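PDB 1NI3: Obg-like ATPase 1 from Schizosaccharomyces pombe, which hydrolyses ATP, and GTP less efficiently, with magnesium as cofactor, and negatively regulates the G2/M transition of the cell cycle. Local coordinates for residues T261-S266 and K291-K296. Numbering follows the deposited sequence.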
ATOM      1  N   THR A 261      -1.353  -6.279   9.107  1.00 46.98           N
ATOM      2  CA  THR A 261      -1.432  -5.186  10.052  1.00 43.99           C
ATOM      3  C   THR A 261      -2.851  -4.854  10.438  1.00 44.02           C
ATOM      4  O   THR A 261      -3.753  -4.834   9.600  1.00 44.80           O
ATOM      5  CB  THR A 261      -0.833  -3.916   9.476  1.00 44.91           C
ATOM      6  OG1 THR A 261       0.465  -4.199   8.951  1.00 47.83           O
ATOM      7  CG2 THR A 261      -0.737  -2.846  10.554  1.00 44.43           C
ATOM      8  N   LEU A 262      -3.038  -4.555  11.715  1.00 44.62           N
ATOM      9  CA  LEU A 262      -4.348  -4.206  12.232  1.00 43.23           C
ATOM     10  C   LEU A 262      -4.258  -2.838  12.912  1.00 44.46           C
ATOM     11  O   LEU A 262      -3.659  -2.695  13.975  1.00 44.03           O
ATOM     12  CB  LEU A 262      -4.785  -5.294  13.206  1.00 43.06           C
ATOM     13  CG  LEU A 262      -6.245  -5.366  13.622  1.00 42.86           C
ATOM     14  CD1 LEU A 262      -6.468  -6.598  14.481  1.00 45.00           C
ATOM     15  CD2 LEU A 262      -6.609  -4.118  14.381  1.00 43.71           C
ATOM     16  N   ILE A 263      -4.866  -1.836  12.284  1.00 43.91           N
ATOM     17  CA  ILE A 263      -4.845  -0.464  12.787  1.00 43.66           C
ATOM     18  C   ILE A 263      -6.190   0.032  13.333  1.00 46.53           C
ATOM     19  O   ILE A 263      -7.048   0.452  12.557  1.00 48.43           O
ATOM     20  CB  ILE A 263      -4.409   0.515  11.663  1.00 41.55           C
ATOM     21  CG1 ILE A 263      -3.005   0.157  11.168  1.00 43.06           C
ATOM     22  CG2 ILE A 263      -4.469   1.943  12.167  1.00 37.20           C
ATOM     23  CD1 ILE A 263      -2.443   1.136  10.131  1.00 41.10           C
ATOM     24  N   PRO A 264      -6.387   0.013  14.665  1.00 47.85           N
ATOM     25  CA  PRO A 264      -7.657   0.484  15.226  1.00 46.59           C
ATOM     26  C   PRO A 264      -7.713   1.985  15.017  1.00 47.68           C
ATOM     27  O   PRO A 264      -6.775   2.701  15.367  1.00 50.64           O
ATOM     28  CB  PRO A 264      -7.537   0.106  16.685  1.00 46.28           C
ATOM     29  CG  PRO A 264      -6.088   0.319  16.946  1.00 48.65           C
ATOM     30  CD  PRO A 264      -5.449  -0.352  15.743  1.00 47.98           C
HETATM   31  N   MSE A 265      -8.819   2.459  14.462  1.00 49.21           N
HETATM   32  CA  MSE A 265      -8.980   3.876  14.162  1.00 47.73           C
HETATM   33  C   MSE A 265     -10.408   4.352  14.401  1.00 47.00           C
HETATM   34  O   MSE A 265     -11.247   3.617  14.900  1.00 47.38           O
HETATM   35  CB  MSE A 265      -8.684   4.085  12.699  1.00 50.91           C
HETATM   36  CG  MSE A 265      -9.768   3.492  11.827  1.00 57.59           C
HETATM   37 SE   MSE A 265      -9.633   4.278  10.072  1.00 70.18          SE
HETATM   38  CE  MSE A 265      -9.974   6.117  10.643  1.00 68.53           C
ATOM     39  N   SER A 266     -10.671   5.584  13.991  1.00 45.57           N
ATOM     40  CA  SER A 266     -11.986   6.182  14.114  1.00 43.48           C
ATOM     41  C   SER A 266     -12.190   7.256  13.041  1.00 40.70           C
ATOM     42  O   SER A 266     -11.829   8.418  13.235  1.00 41.79           O
ATOM     43  CB  SER A 266     -12.159   6.793  15.505  1.00 45.32           C
ATOM     44  OG  SER A 266     -13.301   7.655  15.538  1.00 45.63           O
ATOM     45  N   LYS A 291      -3.525  10.434  19.184  1.00 49.56           N
ATOM     46  CA  LYS A 291      -2.897  10.938  17.966  1.00 51.81           C
ATOM     47  C   LYS A 291      -3.589  10.432  16.716  1.00 51.39           C
ATOM     48  O   LYS A 291      -4.155   9.340  16.723  1.00 51.80           O
ATOM     49  CB  LYS A 291      -1.416  10.517  17.936  1.00 58.54           C
ATOM     50  CG  LYS A 291      -1.163   8.989  17.885  1.00 59.86           C
ATOM     51  CD  LYS A 291       0.346   8.683  18.011  1.00 65.75           C
ATOM     52  CE  LYS A 291       0.682   7.186  17.970  1.00 69.86           C
ATOM     53  NZ  LYS A 291       2.159   6.933  17.926  1.00 70.71           N
ATOM     54  N   SER A 292      -3.526  11.208  15.637  1.00 47.48           N
ATOM     55  CA  SER A 292      -4.144  10.794  14.384  1.00 42.61           C
ATOM     56  C   SER A 292      -3.449   9.571  13.796  1.00 41.66           C
ATOM     57  O   SER A 292      -2.220   9.524  13.738  1.00 44.10           O
ATOM     58  CB  SER A 292      -4.083  11.926  13.363  1.00 40.70           C
ATOM     59  OG  SER A 292      -4.417  11.418  12.077  1.00 44.04           O
HETATM   60  N   MSE A 293      -4.229   8.596  13.349  1.00 38.57           N
HETATM   61  CA  MSE A 293      -3.668   7.396  12.765  1.00 38.70           C
HETATM   62  C   MSE A 293      -3.296   7.514  11.291  1.00 38.09           C
HETATM   63  O   MSE A 293      -2.625   6.634  10.755  1.00 37.94           O
HETATM   64  CB  MSE A 293      -4.649   6.244  12.930  1.00 43.33           C
HETATM   65  CG  MSE A 293      -5.027   6.042  14.342  1.00 51.31           C
HETATM   66 SE   MSE A 293      -3.394   5.662  15.298  1.00 65.15          SE
HETATM   67  CE  MSE A 293      -3.610   3.737  15.396  1.00 53.61           C
ATOM     68  N   LEU A 294      -3.724   8.582  10.625  1.00 38.09           N
ATOM     69  CA  LEU A 294      -3.401   8.732   9.212  1.00 36.73           C
ATOM     70  C   LEU A 294      -1.942   8.416   8.957  1.00 35.50           C
ATOM     71  O   LEU A 294      -1.635   7.430   8.294  1.00 36.16           O
ATOM     72  CB  LEU A 294      -3.696  10.151   8.716  1.00 38.09           C
ATOM     73  CG  LEU A 294      -5.189  10.386   8.546  1.00 40.39           C
ATOM     74  CD1 LEU A 294      -5.454  11.748   7.938  1.00 40.35           C
ATOM     75  CD2 LEU A 294      -5.743   9.282   7.657  1.00 41.39           C
ATOM     76  N   PRO A 295      -1.027   9.224   9.518  1.00 34.82           N
ATOM     77  CA  PRO A 295       0.395   8.973   9.301  1.00 30.37           C
ATOM     78  C   PRO A 295       0.670   7.485   9.359  1.00 28.73           C
ATOM     79  O   PRO A 295       1.141   6.918   8.391  1.00 29.73           O
ATOM     80  CB  PRO A 295       1.052   9.766  10.415  1.00 30.71           C
ATOM     81  CG  PRO A 295       0.004   9.750  11.497  1.00 33.52           C
ATOM     82  CD  PRO A 295      -1.236  10.041  10.729  1.00 31.76           C
ATOM     83  N   LYS A 296       0.359   6.847  10.479  1.00 27.19           N
ATOM     84  CA  LYS A 296       0.584   5.413  10.600  1.00 29.39           C
ATOM     85  C   LYS A 296      -0.042   4.662   9.432  1.00 32.77           C
ATOM     86  O   LYS A 296       0.631   3.852   8.789  1.00 36.45           O
ATOM     87  CB  LYS A 296      -0.018   4.873  11.887  1.00 32.38           C
ATOM     88  CG  LYS A 296      -0.022   3.361  11.991  1.00 32.82           C
ATOM     89  CD  LYS A 296       1.392   2.820  12.130  1.00 42.66           C
ATOM     90  CE  LYS A 296       1.421   1.338  12.540  1.00 46.92           C
ATOM     91  NZ  LYS A 296       0.933   1.072  13.945  1.00 46.64           N
TER
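Met293 packs on Ile263, the Pro264 carbonyl and, more loosely, Met265, while Lys296 packs on Ile263, in an apolar contact between an edge strand of the P-loop G domain and the turn leading into helix 294-304. Strand 262-265 pairs in parallel with strand 227-232 of the central sheet, Ile263 bonding through its backbone to Tyr229 and Val231. Met293, present as selenomethionine, does most of the reaching. Its chi1 of -55° sets CG beside the backbone N, and the later turn at chi3 swings CE over to Ile263. Met293 CE meets Ile263 CG2 at 3.8 Å and sits 3.3 Å from Pro264 O; Met293 CG lies 3.9 Å from Pro264 O and 4.5 Å from Met265 CB. The Ile263 and Met293 side chains run alongside each other, pointing opposite ways. A beta-branched residue suits this place, since its two arms serve different partners: while CG2 takes the methionine methyl, Ile263 CD1 touches Lys296 CG at 3.8 Å. Lysine suits this exposed place because its aliphatic part can pack on Ile263 while the charged end extends beyond. Pro264 also has its side chain against Met233, a predicted ATP-binding residue, which puts this edge of the sheet close to the predicted nucleotide site. At the helix entrance, Glu270 of helix 267-273 accepts from Met293 N through OE2 and hydrogen-bonds Ser292 OG through OE1, tying this turn to the helix that follows the strand. Serine is apt here because its short hydroxyl can turn back onto the chain: Ser292 OG accepts a capping bond from Leu294 N at 3.3 Å, with an N-H...O angle of 149°.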